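Side-chain contacts in thermostable monoacylglycerol lipase (Bacillus, PDB 4LHE), which hydrolyses monoacylglycerols to glycerol and a free fatty acid, as a heat-stable lipase of the alpha/beta hydrolase fold: residues A[242-245]-A[246-250]; A[81-84]-A[85-89]; A[67-70]-A[71-74]. One frame throughout, in Å; residues are numbered along the deposited sequence.

Contact 1 (A[242-245]-A[246-250]); sequences LEFF and AKHAG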
ATOM      1  N   LEU A 242       1.917  -6.060 -14.946  1.00 28.80           N
ATOM      2  CA  LEU A 242       2.546  -5.641 -16.202  1.00 28.50           C
ATOM      3  C   LEU A 242       1.572  -5.756 -17.367  1.00 29.93           C
ATOM      4  O   LEU A 242       1.520  -4.881 -18.233  1.00 30.54           O
ATOM      5  CB  LEU A 242       3.789  -6.506 -16.461  1.00 28.04           C
ATOM      6  CG  LEU A 242       4.976  -6.032 -15.617  1.00 27.58           C
ATOM      7  CD1 LEU A 242       6.220  -6.865 -15.783  1.00 27.44           C
ATOM      8  CD2 LEU A 242       5.286  -4.590 -15.979  1.00 26.55           C
ATOM      9  N   GLU A 243       0.815  -6.852 -17.383  1.00 31.68           N
ATOM     10  CA  GLU A 243      -0.237  -7.080 -18.370  1.00 32.43           C
ATOM     11  C   GLU A 243      -1.321  -6.000 -18.210  1.00 32.62           C
ATOM     12  O   GLU A 243      -1.765  -5.408 -19.202  1.00 32.59           O
ATOM     13  CB  GLU A 243      -0.796  -8.499 -18.179  1.00 33.77           C
ATOM     14  CG  GLU A 243      -2.041  -8.836 -18.977  1.00 36.02           C
ATOM     15  CD  GLU A 243      -2.740 -10.109 -18.498  1.00 38.09           C
ATOM     16  OE1 GLU A 243      -3.955 -10.232 -18.763  1.00 39.50           O
ATOM     17  OE2 GLU A 243      -2.090 -10.984 -17.870  1.00 37.66           O
ATOM     18  N   PHE A 244      -1.707  -5.719 -16.963  1.00 31.92           N
ATOM     19  CA  PHE A 244      -2.667  -4.651 -16.664  1.00 32.00           C
ATOM     20  C   PHE A 244      -2.158  -3.294 -17.168  1.00 30.29           C
ATOM     21  O   PHE A 244      -2.888  -2.567 -17.856  1.00 31.44           O
ATOM     22  CB  PHE A 244      -2.986  -4.604 -15.159  1.00 31.96           C
ATOM     23  CG  PHE A 244      -3.941  -3.486 -14.743  1.00 31.21           C
ATOM     24  CD1 PHE A 244      -3.459  -2.323 -14.156  1.00 30.36           C
ATOM     25  CD2 PHE A 244      -5.317  -3.622 -14.908  1.00 33.04           C
ATOM     26  CE1 PHE A 244      -4.316  -1.309 -13.758  1.00 30.50           C
ATOM     27  CE2 PHE A 244      -6.183  -2.604 -14.514  1.00 32.58           C
ATOM     28  CZ  PHE A 244      -5.680  -1.449 -13.932  1.00 31.48           C
ATOM     29  N   PHE A 245      -0.913  -2.958 -16.845  1.00 29.49           N
ATOM     30  CA  PHE A 245      -0.332  -1.683 -17.282  1.00 29.62           C
ATOM     31  C   PHE A 245      -0.330  -1.525 -18.821  1.00 30.43           C
ATOM     32  O   PHE A 245      -0.820  -0.519 -19.361  1.00 31.24           O
ATOM     33  CB  PHE A 245       1.101  -1.519 -16.754  1.00 28.54           C
ATOM     34  CG  PHE A 245       1.236  -1.598 -15.246  1.00 26.71           C
ATOM     35  CD1 PHE A 245       0.196  -1.226 -14.398  1.00 26.98           C
ATOM     36  CD2 PHE A 245       2.432  -2.036 -14.684  1.00 26.10           C
ATOM     37  CE1 PHE A 245       0.356  -1.297 -13.014  1.00 26.03           C
ATOM     38  CE2 PHE A 245       2.596  -2.120 -13.311  1.00 25.54           C
ATOM     39  CZ  PHE A 245       1.565  -1.737 -12.472  1.00 24.70           C
ATOM     40  N   ALA A 246       0.246  -2.502 -19.516  1.00 30.40           N
ATOM     41  CA  ALA A 246       0.266  -2.520 -20.986  1.00 32.07           C
ATOM     42  C   ALA A 246      -1.120  -2.309 -21.606  1.00 32.74           C
ATOM     43  O   ALA A 246      -1.285  -1.483 -22.506  1.00 33.32           O
ATOM     44  CB  ALA A 246       0.871  -3.842 -21.487  1.00 31.74           C
ATOM     45  N   LYS A 247      -2.116  -3.057 -21.133  1.00 33.07           N
ATOM     46  CA  LYS A 247      -3.456  -2.950 -21.712  1.00 35.03           C
ATOM     47  C   LYS A 247      -4.198  -1.649 -21.433  1.00 34.99           C
ATOM     48  O   LYS A 247      -5.214  -1.382 -22.084  1.00 35.32           O
ATOM     49  CB  LYS A 247      -4.342  -4.132 -21.308  1.00 35.34           C
ATOM     50  CG  LYS A 247      -3.828  -5.454 -21.817  1.00 35.85           C
ATOM     51  CD  LYS A 247      -4.879  -6.541 -21.732  1.00 38.27           C
ATOM     52  CE  LYS A 247      -4.895  -7.193 -20.370  1.00 38.42           C
ATOM     53  NZ  LYS A 247      -5.509  -8.569 -20.437  1.00 41.08           N
ATOM     54  N   HIS A 248      -3.730  -0.847 -20.474  1.00 33.85           N
ATOM     55  CA  HIS A 248      -4.414   0.418 -20.188  1.00 34.03           C
ATOM     56  C   HIS A 248      -3.505   1.645 -20.225  1.00 33.94           C
ATOM     57  O   HIS A 248      -3.790   2.638 -19.576  1.00 34.89           O
ATOM     58  CB  HIS A 248      -5.073   0.391 -18.802  1.00 33.37           C
ATOM     59  CG  HIS A 248      -5.985  -0.774 -18.597  1.00 34.14           C
ATOM     60  ND1 HIS A 248      -5.542  -1.988 -18.119  1.00 33.54           N
ATOM     61  CD2 HIS A 248      -7.316  -0.920 -18.820  1.00 35.59           C
ATOM     62  CE1 HIS A 248      -6.557  -2.832 -18.051  1.00 34.98           C
ATOM     63  NE2 HIS A 248      -7.645  -2.206 -18.467  1.00 35.88           N
ATOM     64  N   ALA A 249      -2.424   1.599 -20.992  1.00 34.00           N
ATOM     65  CA  ALA A 249      -1.418   2.664 -20.912  1.00 34.65           C
ATOM     66  C   ALA A 249      -1.879   4.034 -21.452  1.00 37.43           C
ATOM     67  O   ALA A 249      -1.110   5.008 -21.409  1.00 38.99           O
ATOM     68  CB  ALA A 249      -0.064   2.211 -21.438  1.00 34.50           C
ATOM     69  N   GLY A 250      -3.120   4.119 -21.933  1.00 38.56           N
ATOM     70  CA  GLY A 250      -3.678   5.385 -22.390  1.00 39.55           C
ATOM     71  C   GLY A 250      -4.430   5.174 -23.693  1.00 40.75           C
ATOM     72  O   GLY A 250      -4.593   6.108 -24.493  1.00 42.18           O
TER
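The carbonyl oxygen of Phe244 takes a short bond from the imidazole of His248, 2.7 Å from ND1 to O. The bond is nearly straight, 165° at the hydrogen, and the oxygen lies close to the plane of the imidazole, at its ND1 edge. The backbone N of His248 reaches the same oxygen only weakly, its better acceptor being Phe245 O at 3.1 Å, which it meets from above the carbonyl plane. With ND1 as donor, the other ring nitrogen, NE2, is satisfied by Glu215 OE1, a pairing that probably fixes the rotation of the ring and would favour positive charge on it. Phe244 CG stands anti to the backbone N (chi1 178°), which brings one face of the phenyl ring, near its rim, up to ND1 of His248; His248 CE1 lies 3.5 Å from CD2 of Phe244, and the planes are inclined at 43°. All this happens at the C-terminal end of helix 234-247, the last helix of the alpha/beta hydrolase fold, where carbonyls run short of backbone donors and a side chain fills in. Just before it, Ala246 N and Lys247 N still make regular helical bonds to Leu242 O and Glu243 O. On the outer side Lys247 bends at chi3 to lie alongside Glu243, and NZ forms a 2.8 Å salt bridge with Glu243 OE1, which uses its anti lone pair. Phe245 packs inward against Phe92, Tyr43 and Val117.

Contact 2 (A[81-84]-A[85-89]); sequences YGWL and KQRCQ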
ATOM      1  N   TYR A  81       3.232  11.059  -6.203  1.00 30.00           N
ATOM      2  CA  TYR A  81       2.392  11.260  -7.375  1.00 31.10           C
ATOM      3  C   TYR A  81       2.828  12.505  -8.149  1.00 32.14           C
ATOM      4  O   TYR A  81       2.872  12.507  -9.397  1.00 32.84           O
ATOM      5  CB  TYR A  81       0.930  11.353  -6.937  1.00 31.96           C
ATOM      6  CG  TYR A  81       0.003  11.886  -7.987  1.00 33.57           C
ATOM      7  CD1 TYR A  81      -0.577  11.041  -8.916  1.00 33.62           C
ATOM      8  CD2 TYR A  81      -0.317  13.243  -8.029  1.00 34.74           C
ATOM      9  CE1 TYR A  81      -1.443  11.533  -9.877  1.00 35.57           C
ATOM     10  CE2 TYR A  81      -1.180  13.747  -8.983  1.00 36.37           C
ATOM     11  CZ  TYR A  81      -1.737  12.891  -9.900  1.00 36.57           C
ATOM     12  OH  TYR A  81      -2.592  13.405 -10.841  1.00 38.55           O
ATOM     13  N   GLY A  82       3.192  13.548  -7.411  1.00 32.06           N
ATOM     14  CA  GLY A  82       3.645  14.786  -8.021  1.00 32.96           C
ATOM     15  C   GLY A  82       4.958  14.624  -8.768  1.00 32.68           C
ATOM     16  O   GLY A  82       5.141  15.178  -9.869  1.00 33.48           O
ATOM     17  N   TRP A  83       5.876  13.868  -8.171  1.00 31.59           N
ATOM     18  CA  TRP A  83       7.146  13.539  -8.826  1.00 31.69           C
ATOM     19  C   TRP A  83       6.895  12.819 -10.141  1.00 31.94           C
ATOM     20  O   TRP A  83       7.529  13.123 -11.158  1.00 33.32           O
ATOM     21  CB  TRP A  83       8.002  12.678  -7.898  1.00 30.37           C
ATOM     22  CG  TRP A  83       9.366  12.361  -8.429  1.00 30.00           C
ATOM     23  CD1 TRP A  83      10.494  13.110  -8.288  1.00 30.36           C
ATOM     24  CD2 TRP A  83       9.740  11.202  -9.180  1.00 30.19           C
ATOM     25  NE1 TRP A  83      11.547  12.492  -8.910  1.00 30.41           N
ATOM     26  CE2 TRP A  83      11.114  11.316  -9.465  1.00 30.32           C
ATOM     27  CE3 TRP A  83       9.044  10.074  -9.643  1.00 29.79           C
ATOM     28  CZ2 TRP A  83      11.815  10.344 -10.192  1.00 30.49           C
ATOM     29  CZ3 TRP A  83       9.737   9.111 -10.366  1.00 29.99           C
ATOM     30  CH2 TRP A  83      11.114   9.252 -10.628  1.00 29.95           C
ATOM     31  N   LEU A  84       5.969  11.865 -10.129  1.00 31.21           N
ATOM     32  CA  LEU A  84       5.624  11.114 -11.339  1.00 31.72           C
ATOM     33  C   LEU A  84       4.943  12.003 -12.378  1.00 33.76           C
ATOM     34  O   LEU A  84       5.257  11.935 -13.578  1.00 33.66           O
ATOM     35  CB  LEU A  84       4.670   9.967 -11.004  1.00 31.37           C
ATOM     36  CG  LEU A  84       5.260   8.624 -10.579  1.00 30.25           C
ATOM     37  CD1 LEU A  84       4.141   7.566 -10.529  1.00 29.57           C
ATOM     38  CD2 LEU A  84       6.342   8.203 -11.527  1.00 30.45           C
ATOM     39  N   LYS A  85       4.013  12.841 -11.921  1.00 33.62           N
ATOM     40  CA  LYS A  85       3.248  13.682 -12.847  1.00 35.47           C
ATOM     41  C   LYS A  85       4.139  14.661 -13.622  1.00 36.50           C
ATOM     42  O   LYS A  85       3.829  15.031 -14.764  1.00 37.80           O
ATOM     43  CB  LYS A  85       2.145  14.421 -12.103  1.00 36.18           C
ATOM     44  CG  LYS A  85       0.825  14.402 -12.834  1.00 37.52           C
ATOM     45  CD  LYS A  85      -0.151  15.389 -12.201  1.00 38.60           C
ATOM     46  CE  LYS A  85      -1.473  15.407 -12.951  1.00 40.50           C
ATOM     47  NZ  LYS A  85      -2.329  16.547 -12.511  1.00 42.68           N
ATOM     48  N   GLN A  86       5.261  15.054 -13.022  1.00 35.84           N
ATOM     49  CA  GLN A  86       6.227  15.902 -13.723  1.00 37.64           C
ATOM     50  C   GLN A  86       6.882  15.161 -14.875  1.00 37.41           C
ATOM     51  O   GLN A  86       7.305  15.772 -15.851  1.00 40.06           O
ATOM     52  CB  GLN A  86       7.325  16.390 -12.770  1.00 37.27           C
ATOM     53  CG  GLN A  86       6.891  17.451 -11.762  1.00 37.65           C
ATOM     54  CD  GLN A  86       8.002  17.816 -10.785  1.00 38.16           C
ATOM     55  OE1 GLN A  86       8.434  16.990  -9.964  1.00 36.61           O
ATOM     56  NE2 GLN A  86       8.473  19.056 -10.869  1.00 40.27           N
ATOM     57  N   ARG A  87       6.957  13.841 -14.764  1.00 36.00           N
ATOM     58  CA  ARG A  87       7.830  13.052 -15.628  1.00 36.43           C
ATOM     59  C   ARG A  87       7.084  12.122 -16.577  1.00 36.73           C
ATOM     60  O   ARG A  87       7.663  11.615 -17.538  1.00 37.02           O
ATOM     61  CB  ARG A  87       8.810  12.242 -14.763  1.00 36.02           C
ATOM     62  CG  ARG A  87       9.737  13.136 -13.934  1.00 36.07           C
ATOM     63  CD  ARG A  87      10.538  12.381 -12.884  1.00 34.46           C
ATOM     64  NE  ARG A  87      11.569  13.256 -12.315  1.00 34.93           N
ATOM     65  CZ  ARG A  87      11.311  14.299 -11.526  1.00 34.78           C
ATOM     66  NH1 ARG A  87      10.061  14.591 -11.176  1.00 34.36           N
ATOM     67  NH2 ARG A  87      12.306  15.039 -11.063  1.00 34.91           N
ATOM     68  N   CYS A  88       5.796  11.918 -16.322  1.00 36.14           N
ATOM     69  CA  CYS A  88       5.033  10.903 -17.046  1.00 36.03           C
ATOM     70  C   CYS A  88       3.695  11.454 -17.472  1.00 36.57           C
ATOM     71  O   CYS A  88       3.156  12.343 -16.822  1.00 36.81           O
ATOM     72  CB  CYS A  88       4.794   9.690 -16.149  1.00 34.99           C
ATOM     73  SG  CYS A  88       6.312   8.899 -15.564  1.00 33.89           S
ATOM     74  N   GLN A  89       3.149  10.920 -18.559  1.00 37.29           N
ATOM     75  CA  GLN A  89       1.830  11.364 -18.987  1.00 38.17           C
ATOM     76  C   GLN A  89       0.769  10.310 -18.737  1.00 37.68           C
ATOM     77  O   GLN A  89      -0.408  10.526 -19.025  1.00 39.14           O
ATOM     78  CB  GLN A  89       1.841  11.808 -20.452  1.00 40.33           C
ATOM     79  CG  GLN A  89       2.694  10.970 -21.335  1.00 41.20           C
ATOM     80  CD  GLN A  89       3.835  11.775 -21.909  1.00 42.87           C
ATOM     81  OE1 GLN A  89       4.271  12.767 -21.315  1.00 43.72           O
ATOM     82  NE2 GLN A  89       4.324  11.361 -23.078  1.00 43.25           N
TER
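Lys85 and Arg87 each fold back along helix 70-87 onto an aromatic residue four positions earlier, Tyr81 and Trp83, on a helix that packs against the central sheet of the alpha/beta hydrolase fold. The extended chain of Lys85 runs beside Tyr81, its CE 3.1 Å from the phenol OH; that hydroxyl is hydrogen-bonded to Asp112, with which NZ makes a long, weak ion pair. Gln86 donates its backbone N to Gly82 O and offers OE1 to Arg87 NH1, 3.1 Å away. Arg87 then lays its guanidinium flat on the indole of Trp83, planes 11° apart and CZ 3.6 Å from the centroid of the five-membered ring, a cation-pi stack. Its CD makes a CH-pi contact over the six-membered ring. The indole is swung into position with CG anti to the backbone N (chi1 -176°). At the guanidinium edge, in its plane, lie Gln86 OE1 and Trp83 O, the latter accepting from Arg87 NH1 at 2.9 Å with 149° at the hydrogen. Arg87 NE forms a salt bridge with Glu17. Cys88 and Leu84 both touch Thr49 of strand 49-52, and Cys88 SG lies 4.1 Å from CD2 of Leu84.

Contact 3 (A[67-70]-A[71-74]); sequences RTTF and HDWV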
ATOM      1  N   ARG A  67       4.375  10.152  16.044  1.00 45.96           N
ATOM      2  CA  ARG A  67       4.003  11.568  15.946  0.85 47.75           C
ATOM      3  C   ARG A  67       3.382  11.959  14.598  1.00 45.57           C
ATOM      4  O   ARG A  67       2.828  13.052  14.468  1.00 46.69           O
ATOM      5  CB  ARG A  67       5.185  12.487  16.313  1.00 50.40           C
ATOM      6  CG  ARG A  67       6.319  12.554  15.299  0.87 48.87           C
ATOM      7  CD  ARG A  67       7.197  13.808  15.489  0.80 52.51           C
ATOM      8  NE  ARG A  67       8.217  13.670  16.536  1.00 55.36           N
ATOM      9  CZ  ARG A  67       8.924  14.684  17.041  1.00 58.78           C
ATOM     10  NH1 ARG A  67       8.729  15.929  16.619  1.00 60.47           N
ATOM     11  NH2 ARG A  67       9.828  14.457  17.985  0.90 61.23           N
ATOM     12  N   THR A  68       3.463  11.071  13.603  1.00 42.67           N
ATOM     13  CA  THR A  68       2.851  11.337  12.303  1.00 40.14           C
ATOM     14  C   THR A  68       1.349  11.125  12.330  1.00 40.75           C
ATOM     15  O   THR A  68       0.834  10.356  13.151  1.00 41.14           O
ATOM     16  CB  THR A  68       3.417  10.440  11.188  1.00 37.77           C
ATOM     17  OG1 THR A  68       3.054   9.068  11.439  1.00 37.16           O
ATOM     18  CG2 THR A  68       4.916  10.575  11.111  1.00 37.83           C
ATOM     19  N   THR A  69       0.651  11.809  11.423  1.00 39.85           N
ATOM     20  CA  THR A  69      -0.776  11.605  11.230  1.00 39.39           C
ATOM     21  C   THR A  69      -0.959  10.955   9.865  1.00 36.96           C
ATOM     22  O   THR A  69      -0.020  10.936   9.071  1.00 35.78           O
ATOM     23  CB  THR A  69      -1.526  12.943  11.217  1.00 41.86           C
ATOM     24  OG1 THR A  69      -1.242  13.631   9.990  1.00 41.21           O
ATOM     25  CG2 THR A  69      -1.097  13.809  12.403  1.00 44.25           C
ATOM     26  N   PHE A  70      -2.156  10.449   9.577  1.00 38.70           N
ATOM     27  CA  PHE A  70      -2.438   9.943   8.227  1.00 37.53           C
ATOM     28  C   PHE A  70      -2.297  11.045   7.179  1.00 37.67           C
ATOM     29  O   PHE A  70      -1.997  10.771   6.010  1.00 36.15           O
ATOM     30  CB  PHE A  70      -3.800   9.225   8.141  1.00 38.88           C
ATOM     31  CG  PHE A  70      -4.991  10.143   7.999  1.00 39.55           C
ATOM     32  CD1 PHE A  70      -5.460  10.514   6.746  1.00 39.39           C
ATOM     33  CD2 PHE A  70      -5.663  10.592   9.119  1.00 41.09           C
ATOM     34  CE1 PHE A  70      -6.569  11.334   6.614  1.00 40.42           C
ATOM     35  CE2 PHE A  70      -6.769  11.419   8.999  1.00 43.89           C
ATOM     36  CZ  PHE A  70      -7.228  11.787   7.748  1.00 42.93           C
ATOM     37  N   HIS A  71      -2.482  12.294   7.598  1.00 37.76           N
ATOM     38  CA  HIS A  71      -2.231  13.417   6.695  1.00 37.57           C
ATOM     39  C   HIS A  71      -0.772  13.461   6.228  1.00 35.86           C
ATOM     40  O   HIS A  71      -0.491  13.848   5.079  1.00 35.49           O
ATOM     41  CB  HIS A  71      -2.652  14.747   7.337  1.00 38.74           C
ATOM     42  CG  HIS A  71      -4.120  14.839   7.626  1.00 41.56           C
ATOM     43  ND1 HIS A  71      -5.084  14.664   6.652  1.00 41.73           N
ATOM     44  CD2 HIS A  71      -4.792  15.091   8.776  1.00 44.67           C
ATOM     45  CE1 HIS A  71      -6.284  14.793   7.193  1.00 43.61           C
ATOM     46  NE2 HIS A  71      -6.135  15.047   8.481  1.00 45.46           N
ATOM     47  N   ASP A  72       0.152  13.060   7.100  1.00 34.85           N
ATOM     48  CA  ASP A  72       1.562  12.978   6.716  1.00 34.08           C
ATOM     49  C   ASP A  72       1.802  11.890   5.649  1.00 32.54           C
ATOM     50  O   ASP A  72       2.578  12.083   4.711  1.00 31.30           O
ATOM     51  CB  ASP A  72       2.452  12.709   7.946  1.00 34.01           C
ATOM     52  CG  ASP A  72       2.493  13.886   8.926  1.00 36.50           C
ATOM     53  OD1 ASP A  72       2.492  15.050   8.479  1.00 35.88           O
ATOM     54  OD2 ASP A  72       2.541  13.639  10.151  1.00 37.11           O
ATOM     55  N   TRP A  73       1.139  10.748   5.817  1.00 33.10           N
ATOM     56  CA  TRP A  73       1.294   9.607   4.917  1.00 31.85           C
ATOM     57  C   TRP A  73       0.705   9.936   3.561  1.00 32.18           C
ATOM     58  O   TRP A  73       1.316   9.650   2.521  1.00 31.00           O
ATOM     59  CB  TRP A  73       0.619   8.355   5.506  1.00 32.43           C
ATOM     60  CG  TRP A  73       1.058   8.070   6.924  1.00 33.63           C
ATOM     61  CD1 TRP A  73       2.263   8.388   7.493  1.00 33.12           C
ATOM     62  CD2 TRP A  73       0.288   7.423   7.947  1.00 34.40           C
ATOM     63  NE1 TRP A  73       2.281   7.980   8.811  1.00 34.93           N
ATOM     64  CE2 TRP A  73       1.081   7.387   9.111  1.00 35.66           C
ATOM     65  CE3 TRP A  73      -0.995   6.871   7.990  1.00 35.52           C
ATOM     66  CZ2 TRP A  73       0.634   6.813  10.301  1.00 37.09           C
ATOM     67  CZ3 TRP A  73      -1.443   6.315   9.184  1.00 37.17           C
ATOM     68  CH2 TRP A  73      -0.632   6.294  10.315  1.00 37.32           C
ATOM     69  N   VAL A  74      -0.472  10.560   3.571  1.00 33.01           N
ATOM     70  CA  VAL A  74      -1.068  11.076   2.337  1.00 33.51           C
ATOM     71  C   VAL A  74      -0.133  12.053   1.642  1.00 32.44           C
ATOM     72  O   VAL A  74       0.031  12.012   0.412  1.00 31.61           O
ATOM     73  CB  VAL A  74      -2.449  11.732   2.590  1.00 34.99           C
ATOM     74  CG1 VAL A  74      -2.889  12.564   1.376  1.00 34.67           C
ATOM     75  CG2 VAL A  74      -3.460  10.655   2.894  1.00 35.28           C
TER
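Thr68 sets its hydroxyl against the indole of Trp73: NE1 donates to OG1 at 2.9 Å, a weak bond bent to 128° at the hydrogen, while OG1 is also bonded to Met65 O. Thr69 and Asp72 form a capping box at the start of helix 70-87. Thr69 N donates to Asp72 OD2 at 2.9 Å, approaching from above the carboxylate plane, and Asp72 N returns a bond to Thr69 OG1 at 3.3 Å. With chi1 at 72°, that hydroxyl sits between its own N and carbonyl carbon, facing the first turn. Thr69 O also accepts from Asp72 N and lies 3.5 Å above the Trp73 ring plane, toward its rim. Phe70 adds CA over the same indole face, its CB 3.7 Å from Trp73 CE3, and its side chain runs alongside that of His71, the two rings meeting obliquely over their faces, centroids 4.0 Å apart and planes at 37°. A leucine in place of Trp73 would probably leave Thr68 OG1 without its NE1 partner and the Thr69-Phe70 backbone without the flat surface it rests on. Around this helix start, Phe70 packs on Leu173 and Gln176 of helix 164-179, Trp73 meets Gln169 of the same helix and Met98 of helix 98-109, and Val74 leans on Leu102 and Tyr105.

Contacts 2 and 3 belong to one helix, 70-87: contact 3 caps its start and contact 2 lies at its C-terminal end, with centres about 22 Å apart and nearest atoms about 7 Å apart. Contact 1 lies at the end of a different helix, 234-247, its centre about 17 Å from that of contact 2; the nearest atoms of the two are about 6 Å apart and do not touch. Contacts 1 and 3 are on opposite sides of the chain's centre, about 31 Å between centres. Contact 3 is linked to the probable catalytic apparatus through Trp73, which touches Met98, the residue following Ser97, the likely nucleophile of a triad with His226 and Asp196.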